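Local coordinates for protein EH1AB1 (Metagenome, PDB 6I8F) that probably hydrolyses carboxylic esters, as an alpha/beta-hydrolase esterase obtained from the metagenome of Lake Arreo, at residues Glu63-Ala68 / Arg83-Gly88; His139-Pro144 / Tyr236-Thr241; Thr206-Glu211 / Arg247-Leu252. All coordinates share one frame; numbering follows the deposited sequence.

Contact 1: Glu63-Ala68 / Arg83-Gly88; sequences EVAEVA and RYRPLG
Val-67 and Tyr-84 are set opposite each other by the strand register, and their first torsions turn Val-67 CG2 and Tyr-84 CG to the same side. Val-67 has CG1 anti to the backbone N (chi1 177°), which leaves CG2 beside that nitrogen. Tyr-84 has CG anti to its carbonyl carbon (chi1 -54°). The two side chains lie side by side and point the same way, and Val-67 CG2 reaches Tyr-84 CD2 at 3.8 Å. The tyrosine is buried. Helix 114-124 covers this face, and Tyr-84 OH is bonded to Asp-114 OD1.

The backbones form an antiparallel pair. Glu-66 with Arg-85 and Ala-68 with Arg-83 are hydrogen-bonded pairs; Val-67 with Tyr-84 between them is a non-hydrogen-bonded pair. Arg-85 N donates to Glu-66 O at 2.9 Å. Ala-68 and Arg-83 bond both ways: Ala-68 N to Arg-83 O is 2.9 Å, and Arg-83 N to Ala-68 O is 2.7 Å. This is the open end of the beta hairpin 66-73/78-85. The hairpin makes up the antiparallel edge of the mixed sheet of the alpha/beta hydrolase fold, and strand 78-85 goes on to pair with strand 127-132.

Glu-66, Ala-68, Arg-83 and Arg-85 lie on the other face. Ala-68 CB sits 4.0 Å from Arg-83 NE, obliquely to the guanidinium. Arg-83 NH1 turns to Gln-127 OE1. Glu-66 makes no direct contact with Arg-83 through its carboxylate. A water donates to Glu-66 OE2 at 2.7 Å and makes a long, weak bond to Arg-83 O.

Before strand 66-73, Ala-65 N donates to Arg-85 O at 2.9 Å. Leu-87 CD2 lies 3.6 Å from Val-64 C.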
loop_
_atom_site.group_PDB
_atom_site.type_symbol
_atom_site.label_atom_id
_atom_site.label_comp_id
_atom_site.label_asym_id
_atom_site.label_seq_id
_atom_site.Cartn_x
_atom_site.Cartn_y
_atom_site.Cartn_z
ATOM N N GLU A 63 -21.277 4.723 -12.487
ATOM C CA GLU A 63 -22.492 4.182 -11.897
ATOM C C GLU A 63 -22.108 3.381 -10.646
ATOM O O GLU A 63 -21.094 2.684 -10.622
ATOM C CB GLU A 63 -23.260 3.297 -12.893
ATOM C CG GLU A 63 -23.991 4.083 -13.963
ATOM C CD GLU A 63 -25.010 5.090 -13.437
ATOM O OE1 GLU A 63 -25.887 4.691 -12.634
ATOM O OE2 GLU A 63 -24.893 6.288 -13.792
ATOM N N VAL A 64 -22.937 3.508 -9.612
ATOM C CA VAL A 64 -22.896 2.661 -8.429
ATOM C C VAL A 64 -24.252 1.946 -8.316
ATOM O O VAL A 64 -25.140 2.213 -9.105
ATOM C CB VAL A 64 -22.564 3.487 -7.173
ATOM C CG1 VAL A 64 -21.164 4.079 -7.249
ATOM C CG2 VAL A 64 -23.591 4.572 -6.924
ATOM N N ALA A 65 -24.394 1.036 -7.344
ATOM C CA ALA A 65 -25.639 0.293 -7.161
ATOM C C ALA A 65 -26.739 1.248 -6.700
ATOM O O ALA A 65 -27.898 1.104 -7.090
ATOM C CB ALA A 65 -25.454 -0.825 -6.164
ATOM N N GLU A 66 -26.369 2.220 -5.858
ATOM C CA GLU A 66 -27.354 3.107 -5.246
ATOM C C GLU A 66 -26.641 4.300 -4.602
ATOM O O GLU A 66 -25.540 4.163 -4.079
ATOM C CB GLU A 66 -28.139 2.299 -4.216
ATOM C CG GLU A 66 -29.253 3.037 -3.541
ATOM C CD GLU A 66 -29.693 2.344 -2.264
ATOM O OE1 GLU A 66 -30.657 1.534 -2.336
ATOM O OE2 GLU A 66 -29.079 2.607 -1.206
ATOM N N VAL A 67 -27.303 5.456 -4.628
ATOM C CA VAL A 67 -26.853 6.631 -3.910
ATOM C C VAL A 67 -28.028 7.141 -3.069
ATOM O O VAL A 67 -29.112 7.329 -3.590
ATOM C CB VAL A 67 -26.314 7.711 -4.869
ATOM C CG1 VAL A 67 -25.909 8.971 -4.130
ATOM C CG2 VAL A 67 -25.147 7.192 -5.689
ATOM N N ALA A 68 -27.769 7.358 -1.774
ATOM C CA ALA A 68 -28.759 7.725 -0.779
ATOM C C ALA A 68 -28.340 9.032 -0.088
ATOM O O ALA A 68 -27.188 9.169 0.339
ATOM C CB ALA A 68 -28.916 6.612 0.221
ATOM N N ARG A 83 -24.683 8.237 0.870
ATOM C CA ARG A 83 -24.224 6.857 0.904
ATOM C C ARG A 83 -24.129 6.339 -0.528
ATOM O O ARG A 83 -25.028 6.583 -1.347
ATOM C CB ARG A 83 -25.165 5.941 1.693
ATOM C CG ARG A 83 -25.584 6.499 3.042
ATOM C CD ARG A 83 -26.089 5.411 3.964
ATOM N NE ARG A 83 -27.402 4.937 3.574
ATOM C CZ ARG A 83 -27.834 3.690 3.713
ATOM N NH1 ARG A 83 -26.978 2.689 3.863
ATOM N NH2 ARG A 83 -29.131 3.449 3.688
ATOM N N TYR A 84 -23.025 5.640 -0.803
ATOM C CA TYR A 84 -22.785 5.024 -2.078
ATOM C C TYR A 84 -22.641 3.509 -1.884
ATOM O O TYR A 84 -21.765 3.055 -1.140
ATOM C CB TYR A 84 -21.506 5.576 -2.699
ATOM C CG TYR A 84 -21.420 7.074 -2.824
ATOM C CD1 TYR A 84 -20.960 7.866 -1.777
ATOM C CD2 TYR A 84 -21.725 7.699 -4.021
ATOM C CE1 TYR A 84 -20.831 9.241 -1.913
ATOM C CE2 TYR A 84 -21.605 9.071 -4.169
ATOM C CZ TYR A 84 -21.145 9.846 -3.118
ATOM O OH TYR A 84 -21.019 11.198 -3.283
ATOM N N ARG A 85 -23.519 2.748 -2.538
ATOM C CA ARG A 85 -23.475 1.296 -2.501
ATOM C C ARG A 85 -22.693 0.828 -3.721
ATOM O O ARG A 85 -23.027 1.211 -4.843
ATOM C CB ARG A 85 -24.899 0.738 -2.462
ATOM C CG ARG A 85 -24.968 -0.779 -2.380
ATOM C CD ARG A 85 -26.331 -1.269 -1.935
ATOM N NE ARG A 85 -26.244 -2.679 -1.645
ATOM C CZ ARG A 85 -25.986 -3.218 -0.455
ATOM N NH1 ARG A 85 -26.086 -2.514 0.662
ATOM N NH2 ARG A 85 -25.646 -4.494 -0.409
ATOM N N PRO A 86 -21.635 0.005 -3.545
ATOM C CA PRO A 86 -20.820 -0.454 -4.670
ATOM C C PRO A 86 -21.615 -1.330 -5.657
ATOM O O PRO A 86 -22.455 -2.122 -5.239
ATOM C CB PRO A 86 -19.694 -1.281 -4.027
ATOM C CG PRO A 86 -20.185 -1.619 -2.631
ATOM C CD PRO A 86 -21.203 -0.567 -2.258
ATOM N N LEU A 87 -21.345 -1.166 -6.954
ATOM C CA LEU A 87 -21.851 -2.082 -7.972
ATOM C C LEU A 87 -21.542 -3.524 -7.578
ATOM O O LEU A 87 -20.415 -3.833 -7.199
ATOM C CB LEU A 87 -21.169 -1.795 -9.305
ATOM C CG LEU A 87 -21.760 -0.674 -10.140
ATOM C CD1 LEU A 87 -21.034 -0.609 -11.478
ATOM C CD2 LEU A 87 -23.257 -0.865 -10.341
ATOM N N GLY A 88 -22.569 -4.381 -7.670
ATOM C CA GLY A 88 -22.411 -5.830 -7.645
ATOM C C GLY A 88 -22.495 -6.430 -6.252
ATOM O O GLY A 88 -22.589 -7.652 -6.139
HETATM O O HOH W 1 -26.715 3.724 -0.759
#

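Contact 2: His139-Pro144 / Tyr236-Thr241; sequences HPFPAP and YVPEDT
Phe-141 and Tyr-236 form an offset edge-to-face pair, the edge of Phe-141 turned toward the face of Tyr-236. Their planes stand at 86° and their centroids are 5.7 Å apart. Tyr-236 OH lies at the rim of the Phe-141 ring, in its plane, 3.4 Å from CD2. One face of the Phe-141 ring is covered at its centre by CB of the next residue, Pro-142. One face of the Tyr-236 ring carries Phe-141 CB, offset toward the rim, in a CH-pi contact of 3.9 Å from CB to the ring centroid. At the edge of the same tyrosine ring, Pro-144 CG meets CE1 at 3.9 Å. Tyr-236 is also stacked with Phe-105.

The backbone places Phe-141 CB over the tyrosine, and chi1 of 177° sends CG, and with it the ring, away from the amide N. The amide is bonded to the backbone of the same partner: Phe-141 N donates to Tyr-236 O at 2.8 Å. Pro-140 CB also touches that oxygen.

Pro-238 CD and Thr-241 CG2 lie obliquely to the Phe-141 ring. Pro-238 CD is 4.1 Å from Phe-141 CB, and Thr-241 CG2 is 3.9 Å from Phe-141 CE1. The two residues are the ends of a type II beta turn, in which Thr-241 N donates to Pro-238 O. This bond is consistent with the threonine methyl being kept against the phenylalanine.

The peptide bond between Phe-141 and Pro-142 is cis, and Pro-142 is the N-cap of helix 143-157. The contact thus packs a proline-rich lead-in to that helix against the end of helix 230-236. Phe-105 follows an HGGG sequence, so Tyr-236 also touches what is probably the oxyanion-hole loop of a hormone-sensitive-lipase-like alpha/beta hydrolase.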
loop_
_atom_site.group_PDB
_atom_site.type_symbol
_atom_site.label_atom_id
_atom_site.label_comp_id
_atom_site.label_asym_id
_atom_site.label_seq_id
_atom_site.Cartn_x
_atom_site.Cartn_y
_atom_site.Cartn_z
ATOM N N HIS A 139 -18.383 28.679 10.436
ATOM C CA HIS A 139 -18.286 27.766 11.563
ATOM C C HIS A 139 -16.821 27.375 11.725
ATOM O O HIS A 139 -16.375 26.352 11.185
ATOM C CB HIS A 139 -19.207 26.557 11.333
ATOM C CG HIS A 139 -20.579 26.935 10.894
ATOM N ND1 HIS A 139 -21.482 27.539 11.746
ATOM C CD2 HIS A 139 -21.191 26.832 9.691
ATOM C CE1 HIS A 139 -22.603 27.773 11.094
ATOM N NE2 HIS A 139 -22.451 27.347 9.828
ATOM N N PRO A 140 -16.017 28.229 12.399
ATOM C CA PRO A 140 -14.572 28.034 12.462
ATOM C C PRO A 140 -14.196 26.893 13.416
ATOM O O PRO A 140 -15.055 26.363 14.102
ATOM C CB PRO A 140 -14.029 29.387 12.972
ATOM C CG PRO A 140 -15.192 30.034 13.694
ATOM C CD PRO A 140 -16.452 29.451 13.091
ATOM N N PHE A 141 -12.900 26.567 13.449
ATOM C CA PHE A 141 -12.338 25.597 14.408
ATOM C C PHE A 141 -12.925 25.886 15.787
ATOM O O PHE A 141 -12.896 27.037 16.214
ATOM C CB PHE A 141 -10.809 25.694 14.429
ATOM C CG PHE A 141 -10.144 24.796 15.441
ATOM C CD1 PHE A 141 -9.877 25.246 16.731
ATOM C CD2 PHE A 141 -9.782 23.500 15.109
ATOM C CE1 PHE A 141 -9.274 24.417 17.668
ATOM C CE2 PHE A 141 -9.189 22.666 16.049
ATOM C CZ PHE A 141 -8.927 23.129 17.323
ATOM N N PRO A 142 -13.441 24.864 16.490
ATOM C CA PRO A 142 -13.285 23.452 16.166
ATOM C C PRO A 142 -14.516 22.817 15.504
ATOM O O PRO A 142 -14.608 21.598 15.469
ATOM C CB PRO A 142 -13.072 22.808 17.543
ATOM C CG PRO A 142 -13.986 23.605 18.433
ATOM C CD PRO A 142 -13.879 25.015 17.889
ATOM N N ALA A 143 -15.434 23.646 14.994
ATOM C CA ALA A 143 -16.762 23.189 14.509
ATOM C C ALA A 143 -16.625 22.069 13.475
ATOM O O ALA A 143 -17.325 21.063 13.549
ATOM C CB ALA A 143 -17.538 24.354 13.940
ATOM N N PRO A 144 -15.777 22.192 12.437
ATOM C CA PRO A 144 -15.713 21.140 11.418
ATOM C C PRO A 144 -15.259 19.774 11.974
ATOM O O PRO A 144 -15.829 18.736 11.633
ATOM C CB PRO A 144 -14.750 21.728 10.376
ATOM C CG PRO A 144 -14.832 23.230 10.615
ATOM C CD PRO A 144 -14.933 23.350 12.118
ATOM N N TYR A 236 -10.479 29.842 9.451
ATOM C CA TYR A 236 -10.663 28.594 10.215
ATOM C C TYR A 236 -10.210 28.741 11.677
ATOM O O TYR A 236 -10.883 28.281 12.592
ATOM C CB TYR A 236 -9.898 27.478 9.500
ATOM C CG TYR A 236 -9.933 26.126 10.169
ATOM C CD1 TYR A 236 -11.132 25.533 10.534
ATOM C CD2 TYR A 236 -8.757 25.430 10.414
ATOM C CE1 TYR A 236 -11.165 24.284 11.131
ATOM C CE2 TYR A 236 -8.773 24.177 11.009
ATOM C CZ TYR A 236 -9.981 23.600 11.362
ATOM O OH TYR A 236 -9.998 22.366 11.939
ATOM N N VAL A 237 -9.041 29.354 11.886
ATOM C CA VAL A 237 -8.358 29.270 13.168
ATOM C C VAL A 237 -8.508 30.586 13.924
ATOM O O VAL A 237 -8.046 31.624 13.453
ATOM C CB VAL A 237 -6.873 28.903 12.996
ATOM C CG1 VAL A 237 -6.200 28.703 14.349
ATOM C CG2 VAL A 237 -6.711 27.662 12.133
ATOM N N PRO A 238 -9.144 30.579 15.117
ATOM C CA PRO A 238 -9.141 31.750 15.990
ATOM C C PRO A 238 -7.718 32.154 16.396
ATOM O O PRO A 238 -6.890 31.295 16.733
ATOM C CB PRO A 238 -9.940 31.313 17.229
ATOM C CG PRO A 238 -10.782 30.150 16.735
ATOM C CD PRO A 238 -9.938 29.479 15.672
ATOM N N GLU A 239 -7.456 33.462 16.346
ATOM C CA GLU A 239 -6.259 34.059 16.957
ATOM C C GLU A 239 -6.073 33.506 18.379
ATOM O O GLU A 239 -7.039 33.351 19.127
ATOM C CB GLU A 239 -6.412 35.578 16.991
ATOM C CG GLU A 239 -5.306 36.282 17.742
ATOM C CD GLU A 239 -5.394 37.797 17.684
ATOM O OE1 GLU A 239 -6.444 38.311 17.258
ATOM O OE2 GLU A 239 -4.405 38.453 18.052
ATOM N N ASP A 240 -4.819 33.215 18.737
ATOM C CA ASP A 240 -4.427 32.710 20.065
ATOM C C ASP A 240 -4.799 31.230 20.244
ATOM O O ASP A 240 -4.724 30.722 21.376
ATOM C CB ASP A 240 -5.085 33.442 21.244
ATOM C CG ASP A 240 -4.932 34.951 21.291
ATOM O OD1 ASP A 240 -3.826 35.452 21.000
ATOM O OD2 ASP A 240 -5.928 35.616 21.633
ATOM N N THR A 241 -5.234 30.540 19.182
ATOM C CA THR A 241 -5.382 29.096 19.288
ATOM C C THR A 241 -3.967 28.532 19.429
ATOM O O THR A 241 -3.068 28.946 18.715
ATOM C CB THR A 241 -6.152 28.487 18.107
ATOM O OG1 THR A 241 -7.413 29.148 18.000
ATOM C CG2 THR A 241 -6.395 26.999 18.267
#

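Contact 3: Thr206-Glu211 / Arg247-Leu252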
loop_
_atom_site.group_PDB
_atom_site.type_symbol
_atom_site.label_atom_id
_atom_site.label_comp_id
_atom_site.label_asym_id
_atom_site.label_seq_id
_atom_site.Cartn_x
_atom_site.Cartn_y
_atom_site.Cartn_z
ATOM N N THR A 206 -1.024 17.382 8.918
ATOM C CA THR A 206 -0.875 16.710 10.218
ATOM C C THR A 206 -0.166 17.587 11.256
ATOM O O THR A 206 -0.106 17.206 12.426
ATOM C CB THR A 206 -0.131 15.378 10.081
ATOM O OG1 THR A 206 1.215 15.644 9.670
ATOM C CG2 THR A 206 -0.823 14.429 9.125
ATOM N N ASP A 207 0.390 18.728 10.843
ATOM C CA ASP A 207 1.163 19.562 11.780
ATOM C C ASP A 207 1.043 21.041 11.379
ATOM O O ASP A 207 1.610 21.468 10.377
ATOM C CB ASP A 207 2.615 19.086 11.827
ATOM C CG ASP A 207 3.482 19.759 12.883
ATOM O OD1 ASP A 207 2.928 20.513 13.721
ATOM O OD2 ASP A 207 4.718 19.527 12.849
ATOM N N SER A 208 0.320 21.805 12.206
ATOM C CA SER A 208 0.121 23.231 12.020
ATOM C C SER A 208 1.158 24.062 12.797
ATOM O O SER A 208 1.123 25.300 12.750
ATOM C CB SER A 208 -1.260 23.616 12.449
ATOM O OG SER A 208 -2.243 22.931 11.692
ATOM N N SER A 209 2.063 23.393 13.518
ATOM C CA SER A 209 2.906 24.045 14.512
ATOM C C SER A 209 4.290 24.379 13.938
ATOM O O SER A 209 4.929 25.314 14.400
ATOM C CB SER A 209 3.029 23.193 15.744
ATOM O OG SER A 209 3.912 22.115 15.500
ATOM N N ARG A 210 4.746 23.607 12.949
ATOM C CA ARG A 210 6.086 23.753 12.373
ATOM C C ARG A 210 5.991 23.749 10.844
ATOM O O ARG A 210 5.022 23.237 10.279
ATOM C CB ARG A 210 6.999 22.608 12.832
ATOM C CG ARG A 210 7.130 22.462 14.342
ATOM C CD ARG A 210 7.881 21.200 14.735
ATOM N NE ARG A 210 7.112 19.986 14.477
ATOM C CZ ARG A 210 7.610 18.753 14.511
ATOM N NH1 ARG A 210 6.818 17.710 14.329
ATOM N NH2 ARG A 210 8.900 18.567 14.726
ATOM N N GLU A 211 7.008 24.327 10.195
ATOM C CA GLU A 211 7.167 24.252 8.749
ATOM C C GLU A 211 8.222 23.192 8.414
ATOM O O GLU A 211 9.406 23.380 8.677
ATOM C CB GLU A 211 7.566 25.605 8.154
ATOM C CG GLU A 211 6.413 26.589 8.059
ATOM C CD GLU A 211 6.507 27.590 6.921
ATOM O OE1 GLU A 211 5.808 28.620 6.991
ATOM O OE2 GLU A 211 7.260 27.333 5.960
ATOM N N ARG A 247 -5.995 18.659 17.571
ATOM C CA ARG A 247 -7.021 18.749 16.523
ATOM C C ARG A 247 -6.490 19.529 15.317
ATOM O O ARG A 247 -7.041 19.404 14.233
ATOM C CB ARG A 247 -8.310 19.387 17.037
ATOM C CG ARG A 247 -9.055 18.534 18.055
ATOM C CD ARG A 247 -10.077 19.344 18.826
ATOM N NE ARG A 247 -9.453 20.442 19.563
ATOM C CZ ARG A 247 -10.117 21.353 20.275
ATOM N NH1 ARG A 247 -11.432 21.284 20.364
ATOM N NH2 ARG A 247 -9.463 22.339 20.873
ATOM N N LEU A 248 -5.437 20.332 15.507
ATOM C CA LEU A 248 -4.769 21.025 14.396
ATOM C C LEU A 248 -3.482 20.305 13.976
ATOM O O LEU A 248 -2.981 20.530 12.880
ATOM C CB LEU A 248 -4.408 22.450 14.831
ATOM C CG LEU A 248 -5.556 23.431 15.043
ATOM C CD1 LEU A 248 -5.022 24.722 15.652
ATOM C CD2 LEU A 248 -6.276 23.732 13.742
ATOM N N SER A 249 -2.886 19.555 14.906
ATOM C CA SER A 249 -1.530 19.042 14.770
ATOM C C SER A 249 -1.464 17.611 15.292
ATOM O O SER A 249 -0.754 17.331 16.260
ATOM C CB SER A 249 -0.556 19.953 15.482
ATOM O OG SER A 249 -0.487 21.210 14.826
ATOM N N PRO A 250 -2.211 16.659 14.681
ATOM C CA PRO A 250 -2.254 15.290 15.193
ATOM C C PRO A 250 -0.892 14.574 15.171
ATOM O O PRO A 250 -0.695 13.622 15.942
ATOM C CB PRO A 250 -3.289 14.592 14.290
ATOM C CG PRO A 250 -3.336 15.436 13.023
ATOM C CD PRO A 250 -3.069 16.852 13.497
ATOM N N LEU A 251 0.039 15.035 14.328
ATOM C CA LEU A 251 1.403 14.508 14.304
ATOM C C LEU A 251 2.073 14.604 15.687
ATOM O O LEU A 251 2.978 13.814 15.982
ATOM C CB LEU A 251 2.237 15.254 13.260
ATOM C CG LEU A 251 3.671 14.753 13.065
ATOM C CD1 LEU A 251 3.692 13.286 12.651
ATOM C CD2 LEU A 251 4.404 15.600 12.046
ATOM N N LEU A 252 1.640 15.550 16.531
ATOM C CA LEU A 252 2.335 15.830 17.787
ATOM C C LEU A 252 1.816 14.950 18.926
ATOM O O LEU A 252 2.261 15.111 20.036
ATOM C CB LEU A 252 2.167 17.312 18.148
ATOM C CG LEU A 252 2.609 18.308 17.076
ATOM C CD1 LEU A 252 2.376 19.738 17.543
ATOM C CD2 LEU A 252 4.072 18.116 16.710
#
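Thr-206 and Leu-251 share a backbone hydrogen bond, from Leu-251 N to Thr-206 O at 2.9 Å. Two more bonds cross the contact through serine hydroxyls. Ser-208 N donates to Ser-249 OG at 2.8 Å, and Ser-249 OG is also bonded to Leu-243 O. Ser-208 OG donates to Leu-248 O at 2.8 Å, from above the carbonyl plane.

The charged pair lies within 206-211. Asp-207 OD2 receives Arg-210 NE at 2.9 Å through its syn lone pair, a salt bridge. Asp-207 OD1 accepts twice from Ser-209: from OG at 2.6 Å on its syn lone pair, and from N above the carboxylate plane. The bond from N makes an Asx turn. An alanine in place of Asp-207 would probably undo this turn and leave Arg-210 without its acidic partner.

Leucine methyls pack against the polar residues. Leu-251 CD2 is 3.9 Å from Asp-207 CB. Leu-252 CD1 touches Ser-209 OG at 3.5 Å, while its CD2 lies 3.7 Å from Arg-210 NH1.

Segment 206-211 follows strand 198-202; segment 247-252 precedes strand 262-267. Thr-206, Asp-207 and Ser-249 are buried, and Thr-206 O and Ser-249 OG are bonded across the contact. With Asp-207 N and Thr-206 N bonded to Glu-275 OE2, the chemistry implies a loop fixed by specific hydrogen bonds as well as by leucine packing.

Overall arrangement
Contacts 2 and 3 are neighbours, with centres 14 Å apart, and their segments alternate along the chain. They touch directly: Phe-141 CE2 lies 3.5 Å from Arg-247 CB, and Tyr-236 CE2 lies 3.7 Å from Leu-248 CD2. Leu-248 CD1 also packs on Thr-241 CG2. Contact 1 lies in the hairpin at one edge of the sheet, on the opposite side of the chain's centre. Its centre is 35 Å from each of the others, and its nearest atoms are about 17 Å from contact 2 and about 23 Å from contact 3. None of the three contains the probable Ser-175, Asp-270 and His-300 triad. Tyr-236 of contact 2 stacks on Phe-105, beside the probable oxyanion-hole sequence.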